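FAD-binding PCMH-type domain-containing protein (PDB 6YJO) binds FAD, which is covalently attached at two points, and probably acts as an oxygen-dependent oxidoreductase. Local coordinates at residues A[71-76]-A[114-119]; A[349-354]-A[410-415]. All coordinates share one frame; numbering follows the deposited sequence.

Contact 1: residues A[71-76]-A[114-119]; sequences AIALPT and GHLVIV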
ATOM      1  N   ALA A  71      22.501  -8.273  -9.947  1.00 75.61           N
ATOM      2  CA  ALA A  71      23.265  -7.685  -8.856  1.00 75.97           C
ATOM      3  C   ALA A  71      22.309  -6.950  -7.926  1.00 71.20           C
ATOM      4  O   ALA A  71      21.187  -6.600  -8.303  1.00 69.02           O
ATOM      5  CB  ALA A  71      24.352  -6.728  -9.360  1.00 77.29           C
ATOM      6  N   ILE A  72      22.763  -6.747  -6.692  1.00 69.56           N
ATOM      7  CA  ILE A  72      22.091  -5.901  -5.712  1.00 66.54           C
ATOM      8  C   ILE A  72      23.010  -4.728  -5.410  1.00 66.39           C
ATOM      9  O   ILE A  72      24.170  -4.923  -5.025  1.00 68.68           O
ATOM     10  CB  ILE A  72      21.761  -6.660  -4.417  1.00 67.59           C
ATOM     11  CG1 ILE A  72      20.784  -7.810  -4.666  1.00 66.71           C
ATOM     12  CG2 ILE A  72      21.182  -5.696  -3.392  1.00 65.66           C
ATOM     13  CD1 ILE A  72      20.730  -8.791  -3.512  1.00 67.38           C
ATOM     14  N   ALA A  73      22.501  -3.513  -5.592  1.00 64.20           N
ATOM     15  CA  ALA A  73      23.166  -2.318  -5.094  1.00 63.58           C
ATOM     16  C   ALA A  73      22.594  -1.955  -3.730  1.00 61.97           C
ATOM     17  O   ALA A  73      21.429  -2.231  -3.432  1.00 59.73           O
ATOM     18  CB  ALA A  73      23.000  -1.145  -6.062  1.00 62.07           C
ATOM     19  N   LEU A  74      23.437  -1.359  -2.893  1.00 64.52           N
ATOM     20  CA  LEU A  74      23.055  -0.909  -1.556  1.00 66.02           C
ATOM     21  C   LEU A  74      23.524   0.533  -1.393  1.00 68.60           C
ATOM     22  O   LEU A  74      24.481   0.814  -0.660  1.00 71.40           O
ATOM     23  CB  LEU A  74      23.649  -1.824  -0.485  1.00 69.07           C
ATOM     24  CG  LEU A  74      23.284  -1.495   0.966  1.00 68.33           C
ATOM     25  CD1 LEU A  74      21.771  -1.459   1.156  1.00 65.97           C
ATOM     26  CD2 LEU A  74      23.915  -2.495   1.923  1.00 71.21           C
ATOM     27  N   PRO A  75      22.875   1.472  -2.078  1.00 67.74           N
ATOM     28  CA  PRO A  75      23.306   2.870  -2.009  1.00 68.91           C
ATOM     29  C   PRO A  75      23.024   3.485  -0.647  1.00 68.70           C
ATOM     30  O   PRO A  75      22.185   3.013   0.122  1.00 69.88           O
ATOM     31  CB  PRO A  75      22.468   3.545  -3.100  1.00 66.38           C
ATOM     32  CG  PRO A  75      21.226   2.721  -3.157  1.00 64.88           C
ATOM     33  CD  PRO A  75      21.702   1.307  -2.954  1.00 66.92           C
ATOM     34  N   THR A  76      23.756   4.562  -0.356  1.00 68.50           N
ATOM     35  CA  THR A  76      23.440   5.434   0.765  1.00 67.24           C
ATOM     36  C   THR A  76      23.337   6.892   0.348  1.00 67.03           C
ATOM     37  O   THR A  76      23.017   7.736   1.193  1.00 68.06           O
ATOM     38  CB  THR A  76      24.489   5.303   1.883  1.00 68.96           C
ATOM     39  OG1 THR A  76      25.738   5.846   1.441  1.00 71.43           O
ATOM     40  CG2 THR A  76      24.667   3.844   2.280  1.00 69.11           C
ATOM     41  N   GLY A 114      17.260 -11.625 -12.886  1.00 64.27           N
ATOM     42  CA  GLY A 114      18.095 -10.923 -13.834  1.00 66.55           C
ATOM     43  C   GLY A 114      17.944  -9.420 -13.821  1.00 66.84           C
ATOM     44  O   GLY A 114      18.235  -8.774 -14.833  1.00 68.00           O
ATOM     45  N   HIS A 115      17.502  -8.842 -12.708  1.00 65.23           N
ATOM     46  CA  HIS A 115      17.443  -7.399 -12.535  1.00 63.78           C
ATOM     47  C   HIS A 115      18.628  -6.926 -11.707  1.00 64.00           C
ATOM     48  O   HIS A 115      19.125  -7.649 -10.841  1.00 65.88           O
ATOM     49  CB  HIS A 115      16.155  -6.970 -11.821  1.00 61.23           C
ATOM     50  CG  HIS A 115      14.952  -6.898 -12.707  1.00 60.14           C
ATOM     51  ND1 HIS A 115      13.986  -5.924 -12.566  1.00 56.15           N
ATOM     52  CD2 HIS A 115      14.544  -7.688 -13.728  1.00 60.24           C
ATOM     53  CE1 HIS A 115      13.041  -6.110 -13.470  1.00 56.35           C
ATOM     54  NE2 HIS A 115      13.355  -7.175 -14.188  1.00 59.14           N
ATOM     55  N   LEU A 116      19.072  -5.701 -11.975  1.00 62.22           N
ATOM     56  CA  LEU A 116      19.804  -4.949 -10.968  1.00 61.41           C
ATOM     57  C   LEU A 116      18.789  -4.416  -9.972  1.00 55.10           C
ATOM     58  O   LEU A 116      17.825  -3.750 -10.354  1.00 50.00           O
ATOM     59  CB  LEU A 116      20.604  -3.801 -11.589  1.00 64.68           C
ATOM     60  CG  LEU A 116      21.163  -2.766 -10.599  1.00 65.52           C
ATOM     61  CD1 LEU A 116      22.218  -3.374  -9.668  1.00 68.47           C
ATOM     62  CD2 LEU A 116      21.736  -1.562 -11.335  1.00 65.72           C
ATOM     63  N   VAL A 117      18.981  -4.740  -8.700  1.00 55.06           N
ATOM     64  CA  VAL A 117      18.039  -4.374  -7.650  1.00 53.93           C
ATOM     65  C   VAL A 117      18.719  -3.391  -6.712  1.00 52.01           C
ATOM     66  O   VAL A 117      19.685  -3.743  -6.025  1.00 53.00           O
ATOM     67  CB  VAL A 117      17.523  -5.614  -6.901  1.00 55.56           C
ATOM     68  CG1 VAL A 117      16.693  -5.200  -5.702  1.00 54.65           C
ATOM     69  CG2 VAL A 117      16.696  -6.483  -7.838  1.00 55.01           C
ATOM     70  N   ILE A 118      18.205  -2.166  -6.682  1.00 51.44           N
ATOM     71  CA  ILE A 118      18.782  -1.059  -5.928  1.00 53.84           C
ATOM     72  C   ILE A 118      18.036  -0.996  -4.599  1.00 56.36           C
ATOM     73  O   ILE A 118      16.896  -0.529  -4.535  1.00 56.18           O
ATOM     74  CB  ILE A 118      18.681   0.257  -6.708  1.00 53.12           C
ATOM     75  CG1 ILE A 118      19.423   0.139  -8.048  1.00 54.62           C
ATOM     76  CG2 ILE A 118      19.234   1.423  -5.893  1.00 53.49           C
ATOM     77  CD1 ILE A 118      19.257   1.336  -8.969  1.00 54.40           C
ATOM     78  N   VAL A 119      18.677  -1.480  -3.538  1.00 58.97           N
ATOM     79  CA  VAL A 119      18.075  -1.538  -2.209  1.00 58.14           C
ATOM     80  C   VAL A 119      18.347  -0.212  -1.505  1.00 56.81           C
ATOM     81  O   VAL A 119      19.465   0.047  -1.051  1.00 56.08           O
ATOM     82  CB  VAL A 119      18.622  -2.720  -1.399  1.00 59.30           C
ATOM     83  CG1 VAL A 119      18.132  -2.655   0.049  1.00 58.40           C
ATOM     84  CG2 VAL A 119      18.219  -4.046  -2.039  1.00 58.86           C
TER
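Ile72 and Val119 meet on one face of this parallel strand pair, CG2 of Ile72 lying 3.7 Å from CG2 of Val119. With CG1 beside the backbone N (chi1 -63°), CG2 of Ile72 stands anti to that N and also comes beside the carbonyl O of Val117. On the other face, the methyl CD1 of Leu116 bends back toward strand 71-73 and lies against CB of Ala71 at 4.0 Å, with Ala73 CB slightly farther off. Farther along that face the ring of Pro75 crosses Ile118 at about a right angle, its CG 3.6 Å from Ile118 CG2. Leu74, just past the strand, brings CD1 round to CG1 of Val119.

Between these two apolar layers the backbones are joined by three hydrogen bonds, each 2.9 Å from N to O: Val117 N to Ala71 O, Ala73 N to Val117 O, and Val119 N to Ala73 O. The middle one is the most bent, 145° at the hydrogen. Pro75 has no N-H to continue the ladder; instead its CD packs 3.2 Å from the carbonyl O of Val119.

Strand 116-119 is the middle of a three-stranded parallel sheet in the FAD-binding domain, with strand 95-98 on its other edge. Helix 78-90 covers Pro75 and Ile118, while helix 32-41 packs on Ala71.

Contact 2: residues A[349-354]-A[410-415]; sequences SLMTKA and FPHRDK
Met351 lays its side chain across one face of the His412 imidazole, whose opposite face is covered by Pro411 of the same loop. CB of Met351 stands 4.0 Å from the ring centroid, a CH-pi contact only 15° off the normal. With CG beside the backbone N and a bend at chi2 (-118°), SD passes obliquely over the ring, 3.6 Å from His412 CD2, and on to Phe410, which it meets obliquely, 4.2 Å from CZ, in a Met-aromatic contact.

Lys415 runs alongside strand 346-352, its aliphatic CD 3.0 Å from the carbonyl O of Met351. Its ammonium then turns back into its own loop: NZ meets Asp414 OD1 at 2.7 Å on the syn side of the carboxylate, and gives a weak hydrogen bond to His412 ND1 in the plane of the ring. Lys353, just past the end of the strand, reaches toward the same carboxylate, but its NZ remains 3.9 Å from Asp414 OD2, a long salt bridge. The shared carboxylate probably offsets some of the repulsion between the two lysines.

The arrangement is a loop folded over the end of an outermost strand in an antiparallel seven-stranded sheet, next to the flavin pocket: the side chain of Met351 lies about 4 Å from that of the FAD-binding Tyr457.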
ATOM      1  N   SER A 349      -7.462  -7.622  -3.837  1.00 49.19           N
ATOM      2  CA  SER A 349      -8.172  -6.457  -3.329  1.00 50.15           C
ATOM      3  C   SER A 349      -9.373  -6.144  -4.209  1.00 50.18           C
ATOM      4  O   SER A 349      -9.571  -6.731  -5.277  1.00 52.06           O
ATOM      5  CB  SER A 349      -7.254  -5.228  -3.261  1.00 51.19           C
ATOM      6  OG  SER A 349      -6.724  -4.931  -4.541  1.00 51.46           O
ATOM      7  N   LEU A 350     -10.182  -5.200  -3.732  1.00 48.82           N
ATOM      8  CA  LEU A 350     -11.240  -4.589  -4.524  1.00 49.58           C
ATOM      9  C   LEU A 350     -11.398  -3.146  -4.072  1.00 49.45           C
ATOM     10  O   LEU A 350     -11.164  -2.818  -2.905  1.00 51.15           O
ATOM     11  CB  LEU A 350     -12.578  -5.327  -4.389  1.00 50.46           C
ATOM     12  CG  LEU A 350     -12.735  -6.644  -5.148  1.00 50.66           C
ATOM     13  CD1 LEU A 350     -14.079  -7.275  -4.805  1.00 51.92           C
ATOM     14  CD2 LEU A 350     -12.616  -6.421  -6.651  1.00 50.82           C
ATOM     15  N   MET A 351     -11.783  -2.285  -5.009  1.00 48.87           N
ATOM     16  CA  MET A 351     -12.067  -0.873  -4.752  1.00 50.92           C
ATOM     17  C   MET A 351     -13.474  -0.607  -5.283  1.00 52.87           C
ATOM     18  O   MET A 351     -13.655  -0.031  -6.358  1.00 54.84           O
ATOM     19  CB  MET A 351     -11.011   0.037  -5.415  1.00 52.37           C
ATOM     20  CG  MET A 351      -9.608  -0.129  -4.853  1.00 53.48           C
ATOM     21  SD  MET A 351      -8.965   1.374  -4.085  1.00 55.30           S
ATOM     22  CE  MET A 351     -10.147   1.611  -2.762  1.00 57.60           C
ATOM     23  N   THR A 352     -14.475  -1.029  -4.516  1.00 52.97           N
ATOM     24  CA  THR A 352     -15.861  -1.014  -4.962  1.00 54.41           C
ATOM     25  C   THR A 352     -16.565   0.276  -4.562  1.00 58.73           C
ATOM     26  O   THR A 352     -16.132   1.010  -3.671  1.00 59.06           O
ATOM     27  CB  THR A 352     -16.648  -2.195  -4.378  1.00 52.50           C
ATOM     28  OG1 THR A 352     -16.754  -2.049  -2.956  1.00 52.26           O
ATOM     29  CG2 THR A 352     -15.975  -3.510  -4.700  1.00 49.77           C
ATOM     30  N   LYS A 353     -17.668   0.541  -5.253  1.00 61.71           N
ATOM     31  CA  LYS A 353     -18.710   1.420  -4.760  1.00 64.12           C
ATOM     32  C   LYS A 353     -19.653   0.634  -3.852  1.00 63.42           C
ATOM     33  O   LYS A 353     -19.508  -0.576  -3.661  1.00 60.68           O
ATOM     34  CB  LYS A 353     -19.474   2.037  -5.932  1.00 67.44           C
ATOM     35  CG  LYS A 353     -18.617   2.905  -6.836  1.00 68.48           C
ATOM     36  CD  LYS A 353     -19.346   3.275  -8.120  1.00 71.93           C
ATOM     37  CE  LYS A 353     -18.565   4.295  -8.935  1.00 73.80           C
ATOM     38  NZ  LYS A 353     -18.647   5.668  -8.364  1.00 75.92           N
ATOM     39  N   ALA A 354     -20.617   1.341  -3.271  1.00 66.23           N
ATOM     40  CA  ALA A 354     -21.691   0.717  -2.511  1.00 68.07           C
ATOM     41  C   ALA A 354     -22.268  -0.486  -3.246  1.00 68.06           C
ATOM     42  O   ALA A 354     -22.794  -0.356  -4.355  1.00 69.71           O
ATOM     43  CB  ALA A 354     -22.788   1.752  -2.252  1.00 72.82           C
ATOM     44  N   PHE A 410      -4.013   8.415  -9.102  1.00 38.95           N
ATOM     45  CA  PHE A 410      -4.832   7.480  -8.342  1.00 40.18           C
ATOM     46  C   PHE A 410      -6.304   7.639  -8.725  1.00 43.19           C
ATOM     47  O   PHE A 410      -6.850   8.749  -8.614  1.00 44.63           O
ATOM     48  CB  PHE A 410      -4.658   7.714  -6.842  1.00 40.88           C
ATOM     49  CG  PHE A 410      -5.410   6.731  -5.980  1.00 42.57           C
ATOM     50  CD1 PHE A 410      -4.861   5.492  -5.679  1.00 42.45           C
ATOM     51  CD2 PHE A 410      -6.657   7.049  -5.464  1.00 43.76           C
ATOM     52  CE1 PHE A 410      -5.541   4.589  -4.890  1.00 43.68           C
ATOM     53  CE2 PHE A 410      -7.342   6.146  -4.668  1.00 46.05           C
ATOM     54  CZ  PHE A 410      -6.781   4.915  -4.381  1.00 45.72           C
ATOM     55  N   PRO A 411      -6.976   6.573  -9.162  1.00 44.16           N
ATOM     56  CA  PRO A 411      -8.282   6.735  -9.813  1.00 46.43           C
ATOM     57  C   PRO A 411      -9.497   6.454  -8.937  1.00 47.92           C
ATOM     58  O   PRO A 411     -10.629   6.665  -9.385  1.00 50.33           O
ATOM     59  CB  PRO A 411      -8.202   5.709 -10.945  1.00 47.24           C
ATOM     60  CG  PRO A 411      -7.437   4.569 -10.308  1.00 45.42           C
ATOM     61  CD  PRO A 411      -6.462   5.199  -9.321  1.00 44.23           C
ATOM     62  N   HIS A 412      -9.299   5.988  -7.700  1.00 47.20           N
ATOM     63  CA  HIS A 412     -10.368   5.369  -6.929  1.00 47.21           C
ATOM     64  C   HIS A 412     -10.958   6.285  -5.857  1.00 49.78           C
ATOM     65  O   HIS A 412     -11.627   5.797  -4.940  1.00 50.98           O
ATOM     66  CB  HIS A 412      -9.865   4.071  -6.294  1.00 43.57           C
ATOM     67  CG  HIS A 412      -9.332   3.082  -7.284  1.00 42.76           C
ATOM     68  ND1 HIS A 412     -10.075   2.618  -8.350  1.00 42.99           N
ATOM     69  CD2 HIS A 412      -8.129   2.465  -7.370  1.00 41.24           C
ATOM     70  CE1 HIS A 412      -9.353   1.761  -9.049  1.00 42.30           C
ATOM     71  NE2 HIS A 412      -8.168   1.650  -8.476  1.00 41.75           N
ATOM     72  N   ARG A 413     -10.748   7.600  -5.957  1.00 49.58           N
ATOM     73  CA  ARG A 413     -11.349   8.496  -4.974  1.00 49.52           C
ATOM     74  C   ARG A 413     -12.869   8.435  -4.998  1.00 48.98           C
ATOM     75  O   ARG A 413     -13.510   8.816  -4.011  1.00 47.27           O
ATOM     76  CB  ARG A 413     -10.869   9.930  -5.198  1.00 49.84           C
ATOM     77  CG  ARG A 413      -9.396  10.111  -4.896  1.00 48.25           C
ATOM     78  CD  ARG A 413      -8.921  11.534  -5.104  1.00 48.88           C
ATOM     79  NE  ARG A 413      -7.466  11.559  -5.212  1.00 48.92           N
ATOM     80  CZ  ARG A 413      -6.643  11.318  -4.198  1.00 47.58           C
ATOM     81  NH1 ARG A 413      -7.132  11.040  -2.997  1.00 46.47           N
ATOM     82  NH2 ARG A 413      -5.331  11.356  -4.385  1.00 47.14           N
ATOM     83  N   ASP A 414     -13.458   7.959  -6.093  1.00 51.75           N
ATOM     84  CA  ASP A 414     -14.904   7.796  -6.174  1.00 55.46           C
ATOM     85  C   ASP A 414     -15.384   6.486  -5.564  1.00 55.19           C
ATOM     86  O   ASP A 414     -16.597   6.282  -5.448  1.00 57.50           O
ATOM     87  CB  ASP A 414     -15.363   7.885  -7.634  1.00 59.44           C
ATOM     88  CG  ASP A 414     -14.734   6.813  -8.512  1.00 62.03           C
ATOM     89  OD1 ASP A 414     -13.842   6.083  -8.026  1.00 61.36           O
ATOM     90  OD2 ASP A 414     -15.134   6.697  -9.690  1.00 64.39           O
ATOM     91  N   LYS A 415     -14.471   5.601  -5.176  1.00 51.68           N
ATOM     92  CA  LYS A 415     -14.866   4.340  -4.573  1.00 49.48           C
ATOM     93  C   LYS A 415     -15.188   4.537  -3.093  1.00 49.05           C
ATOM     94  O   LYS A 415     -14.730   5.484  -2.447  1.00 49.04           O
ATOM     95  CB  LYS A 415     -13.765   3.293  -4.740  1.00 46.58           C
ATOM     96  CG  LYS A 415     -13.294   3.099  -6.182  1.00 47.63           C
ATOM     97  CD  LYS A 415     -14.449   2.745  -7.118  1.00 49.23           C
ATOM     98  CE  LYS A 415     -13.957   2.495  -8.540  1.00 49.51           C
ATOM     99  NZ  LYS A 415     -13.275   3.686  -9.122  1.00 49.99           N
TER

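Contact 1 and contact 2 lie on opposite sides of the chain's centre, their own centres 34 Å apart and their nearest atoms about 22 Å apart, so they never touch. In contact 1 the side chain of Ile118 is about 7 Å from the bound FAD and about 5 Å from the side chain of Ala97 on the neighbouring strand. In contact 2 the side chain of Phe410 is about 9 Å from the bound FAD. Contact 2 joins the edge strand 346-352 to the loop that precedes strand 417-423. Each contact has a side chain close to that of an FAD-binding residue, Ile118 to Ala97 and Met351 to Tyr457.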